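Local coordinates for protein glycoside Hydrolase (Bacteroides plebeius, PDB 5T3B) that probably hydrolyses glycosidic bonds in agarose-like polysaccharides, like the beta-agarases of glycoside hydrolase family 50, at residues Glu312-Asn320 against Leu331-Ser339; Phe195-Ser206 against Leu218-Cys228. All coordinates share one frame; numbering follows the deposited sequence. Where two conformers were deposited one is given.

Contact 1: residues Glu312-Asn320 against Leu331-Ser339; sequences EKYYSAIKN and LYLGSRLHS
Tyr332 reaches from Leu331-Ser339 to the face of helix 300-324 that carries Tyr314, Tyr315 and Ile318, an outer helix packed on an irregular inner segment, consistent with the (beta/alpha)8 barrel expected of family GH50. From CB the side chain heads for the helix: CG lies anti to the backbone N (chi1 179°). The ring is gripped over one face by Ile318, whose CG2 stands 3.6 Å from the Tyr332 ring centroid, a CH-pi contact almost on the ring normal; Gly334 N lies over the opposite face, nearer the rim. Further out, CE2 and CZ touch CD1 of Tyr315, each at 3.9 Å. At the tip, Tyr332 OH meets the Tyr315 ring at its edge and in its plane, 3.2 Å from CD1, and lies 3.5 Å from Tyr314 CE2. This buried hydroxyl is hydrogen-bonded to Ser251 OG, as is Tyr314 OH, which also bonds Asp252 OD2. Tyr315 crosses Tyr332 at about a right angle, and Tyr315 OH and Ser335 OG are hydrogen-bonded at 2.7 Å, either able to donate. Water 1 joins the same OH to Ser335 N, while Leu337 CD2 meets that OH head-on at 3.5 Å.

Contact 2: residues Phe195-Ser206 against Leu218-Cys228; sequences FLAEFKNSKGIS and LVFYDGWDEWC
Trp227 and Phe199 interlock where helix 195-203 crosses the start of helix 224-232; the axes of segments 195-203 and 224-228 approach to 10.8 Å, at 104°. The Trp227 indole is a knob in the hole formed by Phe195, Glu198, Phe199 and Ser202, carried there by a CG anti to the backbone N (chi1 175°). Phe199 CB stands over its six-membered ring, 3.9 Å from the centroid, and the edge of the Phe199 ring meets the face of the five-membered ring in an offset edge-to-face pair, with CD1 3.5 Å from Trp227 CG. At the far end of the indole, the Trp227 edge meets the face of Phe195, again offset, CZ3 coming within 3.9 Å of Phe195 CD2. Phe199 is clasped in turn: the edge of Trp224 meets one face, CE3 being 3.8 Å from Phe199 CG, and Lys203 CG covers the other. Around its rim, in the ring plane, lie Tyr221 CB and Asp222 O.

In the next shell, Val219 CG1 and Cys228 SG sandwich the Trp224 indole, fixing the edge it offers. Leu218 CD2 sits over the centre of the Tyr221 ring, and Ile205 CD1 touches both, 3.5 Å from Tyr221 CD2. The Schellman motif at Gly204 ends the first helix just before Ile205, and Gly223 takes the N-cap position of the second. Tyr231, one turn on, stacks against Trp227. An alanine in place of Trp227 would probably leave the hole on helix 195-203 unfilled and the Phe199 ring freer to turn.

No direct hydrogen bond joins the two segments. Water 2 links Lys203 NZ to Gly223 O, and water 3 links Ser206 O to Tyr221 OH at the more exposed margin, which implies that cohesion rests chiefly on the aromatic cluster and its aliphatic neighbours.

Overall arrangement
The two contacts follow one another along the chain, centres about 15 Å apart, joined by helix 300-324. One side of it faces the inner segment of contact 1; Lys313 and Ala317 face contact 2, where Trp224 NE1 lies 3.2 Å from Lys313 O, a probable hydrogen bond. Phe195 packs on Ile318, and Asp252 OD2 is hydrogen-bonded to both Tyr314 OH and Leu196 N, tying the two contacts together. Contact 1 is the deeper, about 13 Å from the chain centre against about 25 Å. Arg336 NH1 forms a salt bridge with Glu389 and its NE a hydrogen bond with Asn253 OD1, consistent with contact 1 lying near the barrel's C-terminal mouth, where this fold binds substrate.

Contact 1: residues Glu312-Asn320 against Leu331-Ser339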
# COMPACT_ATOMS: atom_id res chain seq x y z
N GLU A 312 -6.86 -9.67 15.02
CA GLU A 312 -6.02 -10.78 15.46
C GLU A 312 -6.47 -12.11 14.85
O GLU A 312 -5.64 -12.86 14.31
CB GLU A 312 -6.04 -10.85 17.01
CG GLU A 312 -5.55 -12.15 17.57
CD GLU A 312 -4.07 -12.18 17.84
OE1 GLU A 312 -3.56 -13.33 17.96
OE2 GLU A 312 -3.47 -11.06 17.94
N LYS A 313 -7.78 -12.38 14.87
CA LYS A 313 -8.27 -13.64 14.34
C LYS A 313 -8.09 -13.70 12.80
O LYS A 313 -7.83 -14.76 12.24
CB LYS A 313 -9.73 -13.87 14.72
CG LYS A 313 -9.92 -14.13 16.19
CD LYS A 313 -11.34 -14.60 16.44
CE LYS A 313 -11.51 -16.05 16.05
NZ LYS A 313 -10.66 -17.08 16.80
N TYR A 314 -8.23 -12.54 12.15
CA TYR A 314 -8.05 -12.44 10.72
C TYR A 314 -6.59 -12.70 10.32
O TYR A 314 -6.29 -13.63 9.56
CB TYR A 314 -8.56 -11.07 10.28
CG TYR A 314 -8.41 -10.84 8.81
CD1 TYR A 314 -9.33 -11.37 7.91
CD2 TYR A 314 -7.31 -10.17 8.29
CE1 TYR A 314 -9.19 -11.21 6.54
CE2 TYR A 314 -7.18 -9.98 6.93
CZ TYR A 314 -8.07 -10.56 6.07
OH TYR A 314 -7.93 -10.37 4.72
N TYR A 315 -5.70 -11.84 10.82
CA TYR A 315 -4.32 -11.90 10.40
C TYR A 315 -3.62 -13.18 10.84
O TYR A 315 -2.81 -13.73 10.08
CB TYR A 315 -3.56 -10.69 10.92
CG TYR A 315 -3.91 -9.34 10.28
CD1 TYR A 315 -3.94 -9.16 8.89
CD2 TYR A 315 -4.19 -8.26 11.08
CE1 TYR A 315 -4.17 -7.91 8.37
CE2 TYR A 315 -4.40 -7.01 10.55
CZ TYR A 315 -4.41 -6.85 9.19
OH TYR A 315 -4.66 -5.57 8.67
N SER A 316 -3.93 -13.68 12.03
CA SER A 316 -3.28 -14.86 12.47
C SER A 316 -3.67 -16.07 11.65
O SER A 316 -2.82 -16.92 11.32
CB SER A 316 -3.53 -15.06 13.96
OG SER A 316 -4.91 -15.40 14.21
N ALA A 317 -4.94 -16.16 11.25
CA ALA A 317 -5.35 -17.26 10.41
C ALA A 317 -4.57 -17.29 9.10
O ALA A 317 -4.20 -18.34 8.59
CB ALA A 317 -6.84 -17.18 10.09
N ILE A 318 -4.37 -16.11 8.51
CA ILE A 318 -3.72 -16.04 7.22
C ILE A 318 -2.21 -16.33 7.34
O ILE A 318 -1.63 -17.08 6.58
CB ILE A 318 -4.07 -14.72 6.54
CG1 ILE A 318 -5.60 -14.72 6.27
CG2 ILE A 318 -3.26 -14.58 5.25
CD1 ILE A 318 -6.17 -13.36 5.93
N LYS A 319 -1.56 -15.71 8.35
CA LYS A 319 -0.17 -15.99 8.55
C LYS A 319 0.06 -17.49 8.87
O LYS A 319 0.99 -18.11 8.32
CB LYS A 319 0.43 -15.11 9.63
CG LYS A 319 1.92 -15.31 9.85
CD LYS A 319 2.76 -15.05 8.58
CE LYS A 319 4.24 -14.98 8.90
NZ LYS A 319 4.61 -13.62 9.30
N ASN A 320 -0.78 -18.04 9.73
CA ASN A 320 -0.66 -19.49 10.05
C ASN A 320 -0.89 -20.36 8.82
O ASN A 320 -0.29 -21.39 8.64
CB ASN A 320 -1.55 -19.84 11.22
CG ASN A 320 -1.02 -19.21 12.50
OD1 ASN A 320 0.18 -19.08 12.66
ND2 ASN A 320 -1.88 -18.88 13.45
N LEU A 331 5.70 -13.82 1.40
CA LEU A 331 5.42 -12.73 2.31
C LEU A 331 3.94 -12.37 2.31
O LEU A 331 3.32 -12.17 1.26
CB LEU A 331 6.25 -11.49 2.01
CG LEU A 331 7.76 -11.65 2.09
CD1 LEU A 331 8.44 -10.32 1.85
CD2 LEU A 331 8.16 -12.24 3.43
N TYR A 332 3.43 -12.16 3.54
CA TYR A 332 2.09 -11.70 3.76
C TYR A 332 2.15 -10.20 4.03
O TYR A 332 2.70 -9.75 5.02
CB TYR A 332 1.42 -12.45 4.87
CG TYR A 332 0.02 -12.00 5.18
CD1 TYR A 332 -0.85 -11.56 4.18
CD2 TYR A 332 -0.43 -11.99 6.47
CE1 TYR A 332 -2.14 -11.13 4.47
CE2 TYR A 332 -1.69 -11.59 6.80
CZ TYR A 332 -2.56 -11.14 5.81
OH TYR A 332 -3.81 -10.68 6.10
N LEU A 333 1.54 -9.43 3.11
CA LEU A 333 1.62 -7.95 3.15
C LEU A 333 0.33 -7.33 3.65
O LEU A 333 0.16 -6.11 3.48
CB LEU A 333 1.96 -7.44 1.76
CG LEU A 333 3.17 -8.06 1.07
CD1 LEU A 333 3.33 -7.51 -0.34
CD2 LEU A 333 4.45 -7.86 1.84
N GLY A 334 -0.51 -8.09 4.31
CA GLY A 334 -1.65 -7.51 5.01
C GLY A 334 -2.88 -7.27 4.18
O GLY A 334 -3.12 -7.91 3.16
N SER A 335 -3.72 -6.38 4.70
CA SER A 335 -5.09 -6.15 4.20
C SER A 335 -5.37 -4.71 3.77
O SER A 335 -6.52 -4.42 3.47
CB SER A 335 -6.13 -6.52 5.27
OG SER A 335 -6.11 -5.63 6.36
N ARG A 336 -4.34 -3.87 3.67
CA ARG A 336 -4.51 -2.54 3.08
C ARG A 336 -5.47 -1.70 3.94
O ARG A 336 -6.58 -1.41 3.56
CB ARG A 336 -4.89 -2.65 1.61
CG ARG A 336 -4.02 -3.62 0.84
CD ARG A 336 -4.58 -4.02 -0.50
NE ARG A 336 -4.70 -2.87 -1.38
CZ ARG A 336 -3.68 -2.40 -2.08
NH1 ARG A 336 -3.82 -1.29 -2.81
NH2 ARG A 336 -2.53 -3.05 -2.15
N LEU A 337 -4.98 -1.40 5.15
CA LEU A 337 -5.77 -0.67 6.13
C LEU A 337 -5.97 0.73 5.65
O LEU A 337 -5.16 1.29 4.92
CB LEU A 337 -5.01 -0.66 7.49
CG LEU A 337 -4.90 -2.05 8.16
CD1 LEU A 337 -3.81 -2.03 9.20
CD2 LEU A 337 -6.23 -2.46 8.77
N HIS A 338 -7.07 1.35 6.10
CA HIS A 338 -7.44 2.66 5.61
C HIS A 338 -8.20 3.39 6.69
O HIS A 338 -8.32 2.91 7.82
CB HIS A 338 -8.22 2.57 4.30
CG HIS A 338 -9.62 2.14 4.49
ND1 HIS A 338 -9.98 1.08 5.28
CD2 HIS A 338 -10.77 2.64 3.98
CE1 HIS A 338 -11.29 0.96 5.29
NE2 HIS A 338 -11.80 1.90 4.50
N SER A 339 -8.74 4.57 6.35
CA SER A 339 -9.81 5.20 7.14
C SER A 339 -9.43 5.26 8.62
O SER A 339 -8.30 5.62 8.99
CB SER A 339 -11.18 4.45 6.83
OG SER A 339 -12.29 4.95 7.56
O HOH W 1 -2.42 -4.50 6.62

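Contact 2: residues Phe195-Ser206 against Leu218-Cys228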
# COMPACT_ATOMS: atom_id res chain seq x y z
N PHE A 195 -10.06 -12.53 0.69
CA PHE A 195 -10.22 -13.73 1.50
C PHE A 195 -11.62 -13.82 2.14
O PHE A 195 -12.22 -14.90 2.16
CB PHE A 195 -9.17 -13.82 2.59
CG PHE A 195 -7.87 -14.46 2.19
CD1 PHE A 195 -7.20 -14.13 1.03
CD2 PHE A 195 -7.25 -15.39 3.02
CE1 PHE A 195 -5.98 -14.68 0.69
CE2 PHE A 195 -6.07 -15.98 2.66
CZ PHE A 195 -5.38 -15.58 1.54
N LEU A 196 -12.11 -12.73 2.71
CA LEU A 196 -13.38 -12.84 3.43
C LEU A 196 -14.54 -13.23 2.49
O LEU A 196 -15.35 -14.11 2.81
CB LEU A 196 -13.67 -11.54 4.17
CG LEU A 196 -12.72 -11.29 5.35
CD1 LEU A 196 -12.73 -9.85 5.76
CD2 LEU A 196 -13.06 -12.18 6.53
N ALA A 197 -14.57 -12.59 1.31
CA ALA A 197 -15.57 -12.93 0.29
C ALA A 197 -15.43 -14.34 -0.17
O ALA A 197 -16.44 -15.04 -0.40
CB ALA A 197 -15.53 -11.96 -0.86
N GLU A 198 -14.18 -14.81 -0.40
CA GLU A 198 -14.00 -16.16 -0.87
C GLU A 198 -14.45 -17.19 0.20
O GLU A 198 -14.97 -18.27 -0.15
CB GLU A 198 -12.58 -16.39 -1.34
CG GLU A 198 -12.32 -15.66 -2.64
CD GLU A 198 -13.08 -16.20 -3.86
OE1 GLU A 198 -13.57 -17.26 -3.82
OE2 GLU A 198 -13.13 -15.53 -4.90
N PHE A 199 -14.16 -16.90 1.47
CA PHE A 199 -14.63 -17.78 2.54
C PHE A 199 -16.16 -17.87 2.54
O PHE A 199 -16.73 -18.97 2.60
CB PHE A 199 -14.12 -17.24 3.90
CG PHE A 199 -14.68 -17.96 5.10
CD1 PHE A 199 -14.22 -19.24 5.42
CD2 PHE A 199 -15.53 -17.35 5.94
CE1 PHE A 199 -14.70 -19.87 6.53
CE2 PHE A 199 -16.01 -18.00 7.04
CZ PHE A 199 -15.60 -19.26 7.32
N LYS A 200 -16.79 -16.71 2.47
CA LYS A 200 -18.27 -16.63 2.42
C LYS A 200 -18.80 -17.49 1.29
O LYS A 200 -19.71 -18.31 1.46
CB LYS A 200 -18.72 -15.19 2.22
CG LYS A 200 -20.17 -15.09 1.85
CD LYS A 200 -20.46 -13.70 1.35
CE LYS A 200 -21.77 -13.63 0.60
NZ LYS A 200 -21.58 -13.90 -0.85
N ASN A 201 -18.21 -17.33 0.12
CA ASN A 201 -18.63 -18.10 -1.07
C ASN A 201 -18.38 -19.60 -0.92
O ASN A 201 -19.28 -20.43 -1.21
CB ASN A 201 -17.94 -17.55 -2.31
CG ASN A 201 -18.55 -16.21 -2.74
OD1 ASN A 201 -19.69 -15.83 -2.35
ND2 ASN A 201 -17.81 -15.48 -3.59
N SER A 202 -17.23 -19.95 -0.34
CA SER A 202 -16.89 -21.37 -0.09
C SER A 202 -17.89 -22.03 0.87
O SER A 202 -18.27 -23.20 0.69
CB SER A 202 -15.43 -21.52 0.41
OG SER A 202 -15.10 -22.87 0.66
N LYS A 203 -18.34 -21.28 1.86
CA LYS A 203 -19.22 -21.84 2.87
C LYS A 203 -20.69 -21.78 2.50
O LYS A 203 -21.55 -22.36 3.15
CB LYS A 203 -19.01 -21.15 4.22
CG LYS A 203 -17.61 -21.34 4.82
CD LYS A 203 -17.33 -22.86 5.06
CE LYS A 203 -15.96 -23.12 5.66
NZ LYS A 203 -15.79 -24.60 5.81
N GLY A 204 -21.01 -21.05 1.47
CA GLY A 204 -22.42 -20.85 1.04
C GLY A 204 -23.30 -20.10 2.01
O GLY A 204 -24.47 -20.45 2.18
N ILE A 205 -22.73 -19.04 2.60
CA ILE A 205 -23.39 -18.27 3.61
C ILE A 205 -23.52 -16.81 3.16
O ILE A 205 -23.04 -16.44 2.12
CB ILE A 205 -22.65 -18.38 4.95
CG1 ILE A 205 -21.19 -17.86 4.86
CG2 ILE A 205 -22.69 -19.83 5.46
CD1 ILE A 205 -20.45 -17.87 6.17
N SER A 206 -24.26 -16.06 3.97
CA SER A 206 -24.40 -14.63 3.76
C SER A 206 -23.41 -13.90 4.63
O SER A 206 -22.91 -14.43 5.65
CB SER A 206 -25.79 -14.17 4.19
OG SER A 206 -26.83 -14.70 3.38
N LEU A 218 -16.90 -12.64 9.80
CA LEU A 218 -16.73 -14.00 9.34
C LEU A 218 -15.57 -14.76 10.01
O LEU A 218 -15.56 -15.99 10.05
CB LEU A 218 -16.54 -14.02 7.84
CG LEU A 218 -17.75 -13.64 7.02
CD1 LEU A 218 -17.37 -13.37 5.57
CD2 LEU A 218 -18.86 -14.68 7.10
N VAL A 219 -14.65 -13.99 10.63
CA VAL A 219 -13.55 -14.67 11.31
C VAL A 219 -14.02 -15.46 12.54
O VAL A 219 -13.29 -16.33 13.00
CB VAL A 219 -12.45 -13.70 11.75
CG1 VAL A 219 -11.89 -12.95 10.57
CG2 VAL A 219 -12.92 -12.71 12.82
N PHE A 220 -15.24 -15.23 12.98
CA PHE A 220 -15.80 -15.99 14.10
C PHE A 220 -16.58 -17.20 13.66
O PHE A 220 -17.08 -17.96 14.52
CB PHE A 220 -16.68 -15.09 14.94
CG PHE A 220 -15.94 -13.90 15.52
CD1 PHE A 220 -15.02 -14.09 16.55
CD2 PHE A 220 -16.15 -12.60 15.04
CE1 PHE A 220 -14.33 -13.04 17.08
CE2 PHE A 220 -15.43 -11.55 15.57
CZ PHE A 220 -14.54 -11.77 16.60
N TYR A 221 -16.75 -17.37 12.35
CA TYR A 221 -17.55 -18.48 11.85
C TYR A 221 -16.75 -19.77 11.85
O TYR A 221 -15.51 -19.77 11.70
CB TYR A 221 -18.07 -18.15 10.44
CG TYR A 221 -19.22 -17.18 10.37
CD1 TYR A 221 -19.20 -15.96 11.01
CD2 TYR A 221 -20.36 -17.51 9.65
CE1 TYR A 221 -20.28 -15.07 10.93
CE2 TYR A 221 -21.45 -16.66 9.58
CZ TYR A 221 -21.42 -15.44 10.19
OH TYR A 221 -22.45 -14.57 10.16
N ASP A 222 -17.49 -20.88 11.97
CA ASP A 222 -16.84 -22.17 11.97
C ASP A 222 -16.02 -22.33 10.67
O ASP A 222 -16.50 -22.05 9.58
CB ASP A 222 -17.85 -23.28 12.06
CG ASP A 222 -18.41 -23.47 13.51
OD1 ASP A 222 -18.06 -22.73 14.46
OD2 ASP A 222 -19.17 -24.41 13.72
N GLY A 223 -14.77 -22.78 10.83
CA GLY A 223 -13.97 -23.18 9.70
C GLY A 223 -13.06 -22.11 9.10
O GLY A 223 -12.35 -22.40 8.15
N TRP A 224 -13.05 -20.92 9.69
CA TRP A 224 -12.23 -19.80 9.14
C TRP A 224 -10.74 -20.21 9.07
O TRP A 224 -10.11 -20.08 8.02
CB TRP A 224 -12.46 -18.54 9.95
CG TRP A 224 -11.48 -17.47 9.72
CD1 TRP A 224 -10.60 -17.01 10.63
CD2 TRP A 224 -11.22 -16.71 8.51
NE1 TRP A 224 -9.83 -16.00 10.11
CE2 TRP A 224 -10.18 -15.81 8.80
CE3 TRP A 224 -11.78 -16.69 7.25
CZ2 TRP A 224 -9.68 -14.93 7.85
CZ3 TRP A 224 -11.29 -15.81 6.32
CH2 TRP A 224 -10.25 -14.96 6.62
N ASP A 225 -10.19 -20.66 10.21
CA ASP A 225 -8.76 -20.94 10.23
C ASP A 225 -8.39 -22.05 9.23
O ASP A 225 -7.39 -21.95 8.51
CB ASP A 225 -8.28 -21.39 11.61
CG ASP A 225 -8.18 -20.32 12.65
OD1 ASP A 225 -8.43 -19.19 12.43
OD2 ASP A 225 -7.97 -20.69 13.87
N GLU A 226 -9.20 -23.10 9.21
CA GLU A 226 -8.95 -24.18 8.31
C GLU A 226 -9.10 -23.82 6.83
O GLU A 226 -8.34 -24.27 5.96
CB GLU A 226 -9.82 -25.40 8.62
CG GLU A 226 -9.57 -26.62 7.76
CD GLU A 226 -8.10 -27.10 7.65
OE1 GLU A 226 -7.32 -27.03 8.65
OE2 GLU A 226 -7.74 -27.51 6.48
N TRP A 227 -10.11 -23.00 6.56
CA TRP A 227 -10.36 -22.57 5.21
C TRP A 227 -9.13 -21.75 4.70
O TRP A 227 -8.68 -21.93 3.57
CB TRP A 227 -11.65 -21.73 5.09
CG TRP A 227 -11.81 -21.19 3.70
CD1 TRP A 227 -12.37 -21.82 2.65
CD2 TRP A 227 -11.31 -19.98 3.20
NE1 TRP A 227 -12.28 -21.06 1.53
CE2 TRP A 227 -11.60 -19.94 1.85
CE3 TRP A 227 -10.64 -18.91 3.77
CZ2 TRP A 227 -11.19 -18.86 1.02
CZ3 TRP A 227 -10.24 -17.84 2.95
CH2 TRP A 227 -10.50 -17.85 1.60
N CYS A 228 -8.58 -20.89 5.56
CA CYS A 228 -7.41 -20.15 5.12
C CYS A 228 -6.27 -21.09 4.70
O CYS A 228 -5.56 -20.86 3.71
CB CYS A 228 -6.97 -19.15 6.23
SG CYS A 228 -7.99 -17.73 6.45
O HOH W 2 -13.10 -24.76 6.80
O HOH W 3 -24.20 -14.88 7.95